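PDB 2B5D: alpha-Amylase, which belongs to glycoside hydrolase family 57, combining a mainly parallel, barrel-like alpha/beta domain with a helical C-terminal region. Local coordinates for residues A[156-165]-A[518-527]; A[252-262]-A[355-363]. All blocks are in the same frame, centred on the assembly; numbering follows the deposited sequence.

Interaction 1 (A[156-165]-A[518-527]); sequences PEVVNAQITV and INFRVMARDV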
# COMPACT_ATOMS: atom_id res chain seq x y z
N PRO A 156 -21.81 27.20 13.48
CA PRO A 156 -22.13 27.36 14.90
C PRO A 156 -23.06 26.29 15.42
O PRO A 156 -22.93 25.91 16.58
CB PRO A 156 -22.83 28.71 14.98
CG PRO A 156 -22.76 29.37 13.65
CD PRO A 156 -21.97 28.46 12.72
N GLU A 157 -23.99 25.80 14.59
CA GLU A 157 -24.89 24.71 15.02
C GLU A 157 -24.11 23.45 15.44
O GLU A 157 -24.45 22.79 16.46
CB GLU A 157 -25.91 24.33 13.90
CG GLU A 157 -26.82 25.47 13.34
CD GLU A 157 -26.07 26.36 12.37
OE1 GLU A 157 -26.73 27.16 11.70
OE2 GLU A 157 -24.81 26.30 12.27
N VAL A 158 -23.08 23.09 14.67
CA VAL A 158 -22.35 21.85 15.01
C VAL A 158 -21.43 22.07 16.21
O VAL A 158 -21.34 21.26 17.16
CB VAL A 158 -21.68 21.14 13.71
CG1 VAL A 158 -20.40 21.83 13.28
CG2 VAL A 158 -21.50 19.60 13.94
N VAL A 159 -20.83 23.25 16.23
CA VAL A 159 -20.05 23.67 17.40
C VAL A 159 -20.81 23.59 18.72
O VAL A 159 -20.34 22.97 19.69
CB VAL A 159 -19.45 25.04 17.18
CG1 VAL A 159 -18.70 25.53 18.46
CG2 VAL A 159 -18.49 25.04 15.96
N ASN A 160 -22.00 24.23 18.77
CA ASN A 160 -22.77 24.35 20.01
C ASN A 160 -23.34 22.97 20.39
O ASN A 160 -23.43 22.60 21.57
CB ASN A 160 -23.82 25.49 19.81
CG ASN A 160 -24.65 25.82 21.10
OD1 ASN A 160 -24.25 25.51 22.21
ND2 ASN A 160 -25.83 26.42 20.91
N ALA A 161 -23.74 22.19 19.37
CA ALA A 161 -24.19 20.80 19.57
C ALA A 161 -23.06 19.92 20.06
O ALA A 161 -23.27 19.11 21.03
CB ALA A 161 -24.73 20.24 18.26
N GLN A 162 -21.87 20.04 19.46
CA GLN A 162 -20.68 19.46 20.13
C GLN A 162 -20.60 19.75 21.61
O GLN A 162 -20.44 18.83 22.43
CB GLN A 162 -19.37 19.86 19.45
CG GLN A 162 -19.05 19.06 18.21
CD GLN A 162 -18.43 17.70 18.49
OE1 GLN A 162 -17.68 17.54 19.48
NE2 GLN A 162 -18.71 16.71 17.59
N ILE A 163 -20.75 21.02 21.99
CA ILE A 163 -20.72 21.39 23.45
C ILE A 163 -21.85 20.80 24.26
O ILE A 163 -21.60 20.16 25.32
CB ILE A 163 -20.73 22.95 23.63
CG1 ILE A 163 -19.40 23.53 23.12
CG2 ILE A 163 -20.99 23.32 25.09
CD1 ILE A 163 -19.54 24.84 22.43
N THR A 164 -23.11 21.03 23.79
CA THR A 164 -24.27 20.56 24.55
C THR A 164 -24.32 19.10 24.74
O THR A 164 -24.73 18.61 25.83
CB THR A 164 -25.64 20.98 23.85
OG1 THR A 164 -25.70 22.40 23.75
CG2 THR A 164 -26.79 20.49 24.61
N VAL A 165 -23.99 18.35 23.68
CA VAL A 165 -23.98 16.91 23.79
C VAL A 165 -22.97 16.41 24.83
O VAL A 165 -23.31 15.55 25.65
CB VAL A 165 -23.91 16.21 22.40
CG1 VAL A 165 -23.75 14.68 22.55
CG2 VAL A 165 -25.20 16.52 21.59
N ILE A 518 -28.98 10.84 22.72
CA ILE A 518 -28.88 12.02 21.88
C ILE A 518 -30.27 12.40 21.28
O ILE A 518 -31.19 11.56 21.19
CB ILE A 518 -27.78 11.84 20.77
CG1 ILE A 518 -27.16 13.18 20.34
CG2 ILE A 518 -28.32 11.08 19.58
CD1 ILE A 518 -26.04 13.05 19.28
N ASN A 519 -30.40 13.63 20.83
CA ASN A 519 -31.59 14.06 20.19
C ASN A 519 -31.22 14.93 19.04
O ASN A 519 -30.71 15.98 19.27
CB ASN A 519 -32.41 14.92 21.16
CG ASN A 519 -33.81 15.27 20.60
OD1 ASN A 519 -33.98 15.65 19.41
ND2 ASN A 519 -34.79 15.19 21.47
N PHE A 520 -31.55 14.55 17.82
CA PHE A 520 -31.07 15.25 16.63
C PHE A 520 -31.48 16.68 16.64
O PHE A 520 -30.96 17.46 15.84
CB PHE A 520 -31.62 14.57 15.35
CG PHE A 520 -33.12 14.79 15.12
CD1 PHE A 520 -33.56 15.84 14.31
CD2 PHE A 520 -34.07 13.95 15.73
CE1 PHE A 520 -34.93 16.07 14.13
CE2 PHE A 520 -35.44 14.16 15.53
CZ PHE A 520 -35.86 15.23 14.73
N ARG A 521 -32.48 17.00 17.48
CA ARG A 521 -33.04 18.37 17.52
C ARG A 521 -32.08 19.46 18.04
O ARG A 521 -32.19 20.65 17.60
CB ARG A 521 -34.45 18.41 18.12
CG ARG A 521 -35.54 18.03 17.05
CD ARG A 521 -36.96 17.81 17.61
NE ARG A 521 -37.04 16.60 18.42
CZ ARG A 521 -37.60 15.45 18.03
NH1 ARG A 521 -38.23 15.35 16.88
NH2 ARG A 521 -37.58 14.41 18.84
N VAL A 522 -31.04 19.04 18.82
CA VAL A 522 -29.88 19.94 19.06
C VAL A 522 -29.44 20.70 17.83
O VAL A 522 -28.96 21.84 17.92
CB VAL A 522 -28.56 19.28 19.63
CG1 VAL A 522 -28.50 19.28 21.15
CG2 VAL A 522 -28.20 17.92 18.98
N MET A 523 -29.60 20.11 16.65
CA MET A 523 -29.07 20.77 15.41
C MET A 523 -30.00 21.80 14.83
O MET A 523 -29.67 22.50 13.87
CB MET A 523 -28.71 19.74 14.35
CG MET A 523 -27.54 18.80 14.77
SD MET A 523 -25.99 19.73 14.92
CE MET A 523 -25.65 20.36 13.25
N ALA A 524 -31.19 21.87 15.39
CA ALA A 524 -32.15 22.84 14.86
C ALA A 524 -32.20 24.17 15.65
O ALA A 524 -32.99 25.07 15.31
CB ALA A 524 -33.56 22.20 14.76
N ARG A 525 -31.39 24.29 16.72
CA ARG A 525 -31.40 25.48 17.59
C ARG A 525 -30.84 26.70 16.93
O ARG A 525 -30.12 26.58 15.95
CB ARG A 525 -30.67 25.26 18.88
CG ARG A 525 -31.13 24.11 19.68
CD ARG A 525 -29.83 23.48 19.93
NE ARG A 525 -29.34 23.55 21.28
CZ ARG A 525 -28.07 23.32 21.64
NH1 ARG A 525 -27.09 23.04 20.76
NH2 ARG A 525 -27.81 23.36 22.93
N ASP A 526 -31.20 27.88 17.43
CA ASP A 526 -30.62 29.12 16.88
C ASP A 526 -29.16 29.26 17.28
O ASP A 526 -28.67 28.60 18.23
CB ASP A 526 -31.36 30.42 17.26
CG ASP A 526 -31.17 31.53 16.18
OD1 ASP A 526 -30.80 31.13 15.00
OD2 ASP A 526 -31.37 32.76 16.50
N VAL A 527 -28.49 30.14 16.55
CA VAL A 527 -27.13 30.46 16.80
C VAL A 527 -26.96 31.97 16.79
O VAL A 527 -27.85 32.68 16.33
CB VAL A 527 -26.21 29.84 15.68
CG1 VAL A 527 -26.33 28.32 15.72
CG2 VAL A 527 -26.49 30.47 14.27
O HOH W 1 -26.74 23.44 17.92
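Met523 and Val522 sit in a short 3-10 segment (520-523) of the tail after helix 502-511 and pack on the opening turns of helix 156-174, so that the C-terminal end of the chain is fastened to the alpha/beta domain of family 57. The tight part runs along one flank of that helix. The bend of Met523 at chi2 (-66°) sets SD 3.6 Å from Ala161 CB, and the further bend at chi3 (-63°) swings the methyl CE to Val158, 4.0 Å from its backbone N; Ile431 of helix 418-436 touches the same side chain. Val522 and Thr164 slide past each other in opposite directions, with Val522 CG1 and Thr164 CG2 4.0 Å apart. At the far end, Val165 CG2 meets Ile518 CG1 at 4.1 Å. Toward the start of the helix Val527 lies across Pro156 at about a right angle, its CG1 3.6 Å from Pro156 CB, and Tyr195 of helix 192-198 touches both.

The other side is looser and more polar, with Asp526 exposed. Arg525 folds back so that its guanidinium has Val522 CG1 over one face and the Asn160 side chain over the other. NH2 of Arg525 points at Thr164 OG1, although the modelled bond is too short for its length to be trusted; the same hydroxyl oxygen is also hydrogen-bonded to Asn199. A water bridges helix and tail: it accepts from Arg525 NH1 and donates to Glu157 O and, at 2.7 Å, to Val522 O.

Interaction 2 (A[252-262]-A[355-363]); sequences YPGDPRYREFY and HWWFEGVFF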
# COMPACT_ATOMS: atom_id res chain seq x y z
N TYR A 252 12.29 14.32 32.55
CA TYR A 252 12.41 13.27 33.57
C TYR A 252 12.20 11.85 33.04
O TYR A 252 13.06 11.00 33.26
CB TYR A 252 11.46 13.47 34.75
CG TYR A 252 11.53 14.80 35.44
CD1 TYR A 252 10.37 15.55 35.66
CD2 TYR A 252 12.76 15.31 35.91
CE1 TYR A 252 10.41 16.76 36.33
CE2 TYR A 252 12.81 16.50 36.58
CZ TYR A 252 11.63 17.23 36.77
OH TYR A 252 11.69 18.41 37.41
N PRO A 253 11.07 11.56 32.35
CA PRO A 253 10.90 10.15 31.91
C PRO A 253 12.06 9.53 31.10
O PRO A 253 12.16 8.31 31.02
CB PRO A 253 9.60 10.21 31.09
CG PRO A 253 8.84 11.36 31.70
CD PRO A 253 9.90 12.39 31.98
N GLY A 254 12.93 10.33 30.49
CA GLY A 254 14.07 9.77 29.77
C GLY A 254 15.23 9.30 30.63
O GLY A 254 16.26 8.87 30.11
N ASP A 255 15.08 9.35 31.96
CA ASP A 255 16.09 8.85 32.89
C ASP A 255 16.41 7.37 32.68
O ASP A 255 15.49 6.53 32.60
CB ASP A 255 15.63 9.09 34.33
CG ASP A 255 16.73 8.84 35.35
OD1 ASP A 255 17.02 7.65 35.63
OD2 ASP A 255 17.29 9.83 35.91
N PRO A 256 17.72 7.02 32.60
CA PRO A 256 18.12 5.63 32.38
C PRO A 256 17.58 4.60 33.39
O PRO A 256 17.56 3.42 33.06
CB PRO A 256 19.66 5.68 32.37
CG PRO A 256 20.05 7.01 32.86
CD PRO A 256 18.87 7.94 32.69
N ARG A 257 17.12 5.02 34.56
CA ARG A 257 16.59 4.08 35.61
C ARG A 257 15.13 3.72 35.40
O ARG A 257 14.55 2.90 36.14
CB ARG A 257 16.71 4.66 37.03
CG ARG A 257 18.15 4.86 37.54
CD ARG A 257 18.13 5.74 38.78
NE ARG A 257 18.02 7.15 38.43
CZ ARG A 257 18.09 8.16 39.29
NH1 ARG A 257 17.96 9.41 38.85
NH2 ARG A 257 18.26 7.93 40.59
N TYR A 258 14.51 4.38 34.43
CA TYR A 258 13.09 4.21 34.22
C TYR A 258 12.80 3.07 33.24
O TYR A 258 13.61 2.75 32.37
CB TYR A 258 12.43 5.52 33.76
CG TYR A 258 12.19 6.55 34.86
CD1 TYR A 258 12.44 7.89 34.63
CD2 TYR A 258 11.72 6.18 36.12
CE1 TYR A 258 12.23 8.83 35.60
CE2 TYR A 258 11.50 7.12 37.11
CZ TYR A 258 11.75 8.44 36.85
OH TYR A 258 11.53 9.40 37.83
N ARG A 259 11.62 2.47 33.39
CA ARG A 259 11.22 1.32 32.59
C ARG A 259 11.09 1.69 31.11
O ARG A 259 10.43 2.69 30.75
CB ARG A 259 9.92 0.77 33.17
CG ARG A 259 9.47 -0.59 32.70
CD ARG A 259 8.18 -0.35 32.00
NE ARG A 259 7.15 -1.26 32.43
CZ ARG A 259 5.88 -1.15 32.08
NH1 ARG A 259 4.99 -2.02 32.52
NH2 ARG A 259 5.49 -0.16 31.29
N GLU A 260 11.73 0.89 30.27
CA GLU A 260 11.74 1.04 28.82
C GLU A 260 10.41 0.58 28.22
O GLU A 260 9.95 -0.53 28.48
CB GLU A 260 12.90 0.23 28.23
CG GLU A 260 12.92 0.15 26.72
CD GLU A 260 13.12 1.49 26.06
OE1 GLU A 260 12.21 1.93 25.33
OE2 GLU A 260 14.18 2.13 26.29
N PHE A 261 9.80 1.44 27.40
CA PHE A 261 8.48 1.16 26.85
C PHE A 261 8.54 0.10 25.75
O PHE A 261 7.73 -0.83 25.72
CB PHE A 261 7.82 2.44 26.33
CG PHE A 261 6.39 2.25 25.89
CD1 PHE A 261 5.36 2.25 26.81
CD2 PHE A 261 6.09 2.06 24.54
CE1 PHE A 261 4.05 2.06 26.41
CE2 PHE A 261 4.79 1.87 24.13
CZ PHE A 261 3.76 1.87 25.05
N TYR A 262 9.55 0.23 24.89
CA TYR A 262 9.66 -0.55 23.66
C TYR A 262 10.50 -1.82 23.79
O TYR A 262 11.23 -2.19 22.86
CB TYR A 262 10.22 0.34 22.53
CG TYR A 262 9.31 1.47 22.20
CD1 TYR A 262 9.65 2.79 22.53
CD2 TYR A 262 8.05 1.23 21.63
CE1 TYR A 262 8.79 3.84 22.25
CE2 TYR A 262 7.18 2.26 21.34
CZ TYR A 262 7.55 3.57 21.64
OH TYR A 262 6.68 4.61 21.35
N HIS A 355 1.43 5.29 31.46
CA HIS A 355 1.44 4.56 30.21
C HIS A 355 2.70 4.80 29.39
O HIS A 355 3.48 3.87 29.21
CB HIS A 355 0.14 4.72 29.42
CG HIS A 355 0.10 3.88 28.17
ND1 HIS A 355 0.15 2.50 28.20
CD2 HIS A 355 0.07 4.23 26.86
CE1 HIS A 355 0.13 2.04 26.97
NE2 HIS A 355 0.09 3.07 26.14
N TRP A 356 2.92 6.01 28.88
CA TRP A 356 4.21 6.33 28.26
C TRP A 356 5.36 6.23 29.27
O TRP A 356 6.42 5.69 28.97
CB TRP A 356 4.18 7.72 27.63
CG TRP A 356 3.36 7.69 26.41
CD1 TRP A 356 2.07 8.15 26.26
CD2 TRP A 356 3.73 7.07 25.17
NE1 TRP A 356 1.63 7.87 24.97
CE2 TRP A 356 2.63 7.22 24.28
CE3 TRP A 356 4.90 6.42 24.71
CZ2 TRP A 356 2.66 6.74 22.96
CZ3 TRP A 356 4.93 5.95 23.40
CH2 TRP A 356 3.82 6.11 22.54
N TRP A 357 5.09 6.73 30.48
CA TRP A 357 6.01 6.74 31.58
C TRP A 357 5.41 5.89 32.68
O TRP A 357 4.47 6.30 33.35
CB TRP A 357 6.16 8.17 32.06
CG TRP A 357 7.19 8.42 33.11
CD1 TRP A 357 8.33 7.70 33.35
CD2 TRP A 357 7.22 9.53 34.01
NE1 TRP A 357 9.05 8.27 34.36
CE2 TRP A 357 8.39 9.40 34.79
CE3 TRP A 357 6.36 10.61 34.24
CZ2 TRP A 357 8.73 10.32 35.79
CZ3 TRP A 357 6.70 11.52 35.23
CH2 TRP A 357 7.87 11.37 35.98
N PHE A 358 5.98 4.71 32.88
CA PHE A 358 5.41 3.70 33.78
C PHE A 358 5.29 4.21 35.22
O PHE A 358 4.34 3.89 35.92
CB PHE A 358 6.30 2.43 33.70
CG PHE A 358 5.96 1.36 34.70
CD1 PHE A 358 4.73 0.72 34.67
CD2 PHE A 358 6.90 0.96 35.64
CE1 PHE A 358 4.43 -0.29 35.58
CE2 PHE A 358 6.62 -0.05 36.55
CZ PHE A 358 5.39 -0.68 36.52
N GLU A 359 6.27 5.01 35.62
CA GLU A 359 6.43 5.48 36.99
C GLU A 359 5.70 6.81 37.22
O GLU A 359 5.77 7.36 38.31
CB GLU A 359 7.92 5.65 37.31
CG GLU A 359 8.76 4.36 37.17
CD GLU A 359 9.27 4.08 35.75
OE1 GLU A 359 8.74 4.67 34.79
OE2 GLU A 359 10.21 3.26 35.58
N GLY A 360 5.03 7.31 36.19
CA GLY A 360 4.33 8.59 36.24
C GLY A 360 3.35 8.79 37.38
O GLY A 360 3.28 9.87 37.96
N VAL A 361 2.55 7.79 37.72
CA VAL A 361 1.58 8.06 38.79
C VAL A 361 2.28 8.11 40.16
O VAL A 361 1.87 8.88 41.03
CB VAL A 361 0.29 7.15 38.74
CG1 VAL A 361 -0.22 6.98 37.29
CG2 VAL A 361 0.55 5.82 39.37
N PHE A 362 3.34 7.30 40.30
CA PHE A 362 4.23 7.31 41.46
C PHE A 362 4.81 8.69 41.64
O PHE A 362 4.84 9.20 42.75
CB PHE A 362 5.42 6.32 41.31
CG PHE A 362 5.03 4.87 41.07
CD1 PHE A 362 5.71 4.10 40.12
CD2 PHE A 362 4.03 4.24 41.82
CE1 PHE A 362 5.39 2.74 39.89
CE2 PHE A 362 3.70 2.89 41.60
CZ PHE A 362 4.39 2.13 40.64
N PHE A 363 5.32 9.27 40.55
CA PHE A 363 5.74 10.67 40.52
C PHE A 363 4.62 11.65 40.96
O PHE A 363 4.82 12.52 41.82
CB PHE A 363 6.28 11.05 39.13
CG PHE A 363 6.61 12.53 39.00
CD1 PHE A 363 7.92 12.99 39.17
CD2 PHE A 363 5.59 13.46 38.71
CE1 PHE A 363 8.22 14.37 39.07
CE2 PHE A 363 5.88 14.82 38.60
CZ PHE A 363 7.19 15.28 38.79
O HOH W 2 8.72 4.46 32.30
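The indole of Trp357 is sandwiched: Pro253 CG makes a CH-pi contact over one face, 3.6 Å from the centroid of the five-membered ring, and Gly360 N lies over the opposite face, toward the rim. The edge of the same indole is directed at the face of Tyr258 in a T-shaped pair with planes at 79°, Trp357 NE1 standing over the ring centre, 3.4 Å from Tyr258 CD1. Arg259 lays its guanidinium flat on Phe358, planes 15° apart, a cation-pi stack with CZ 3.8 Å from the ring centroid; Tyr106 holds NH1 of this arginine from outside. In a second cluster Phe261 stacks, offset, on the six-membered ring of Trp356 and turns its edge to the face of His355, while Tyr262 OH meets the Trp356 edge 3.0 Å from CZ3.

Between the two groups of rings is a polar core. Glu359 OE2 accepts from Arg259 N through its syn lone pair in a nearly straight bond of 2.7 Å (165°). Its other oxygen, OE1, accepts a hydrogen bond from a water that also donates to Arg259 O and accepts from Phe358 N, 2.8 Å away.

Two segments that follow strands are thus joined: the type I turn Trp357-Gly360, linking helices 352-356 and 360-373 after strand 343-349, and the loop after strand 233-236, as befits the connections of a family 57 alpha/beta barrel.

How the interactions relate
Interactions 1 and 2 lie on opposite sides of the chain's centre, with nearest atoms about 22 Å apart, and share no helix or strand. In sequence, both segments of interaction 2 fall between those of interaction 1. Interaction 1 is partly buried and peripheral, fixing a C-terminal tail to one helix; interaction 2 is more buried and joins two connections within the alpha/beta part. Their chemistry differs accordingly. Aliphatic and thioether groups and one long arginine carry the first, whereas rings dominate the second. In each, a water ties backbone atoms of both segments together, but its charged partner is Arg525 in interaction 1 and Glu359 in interaction 2.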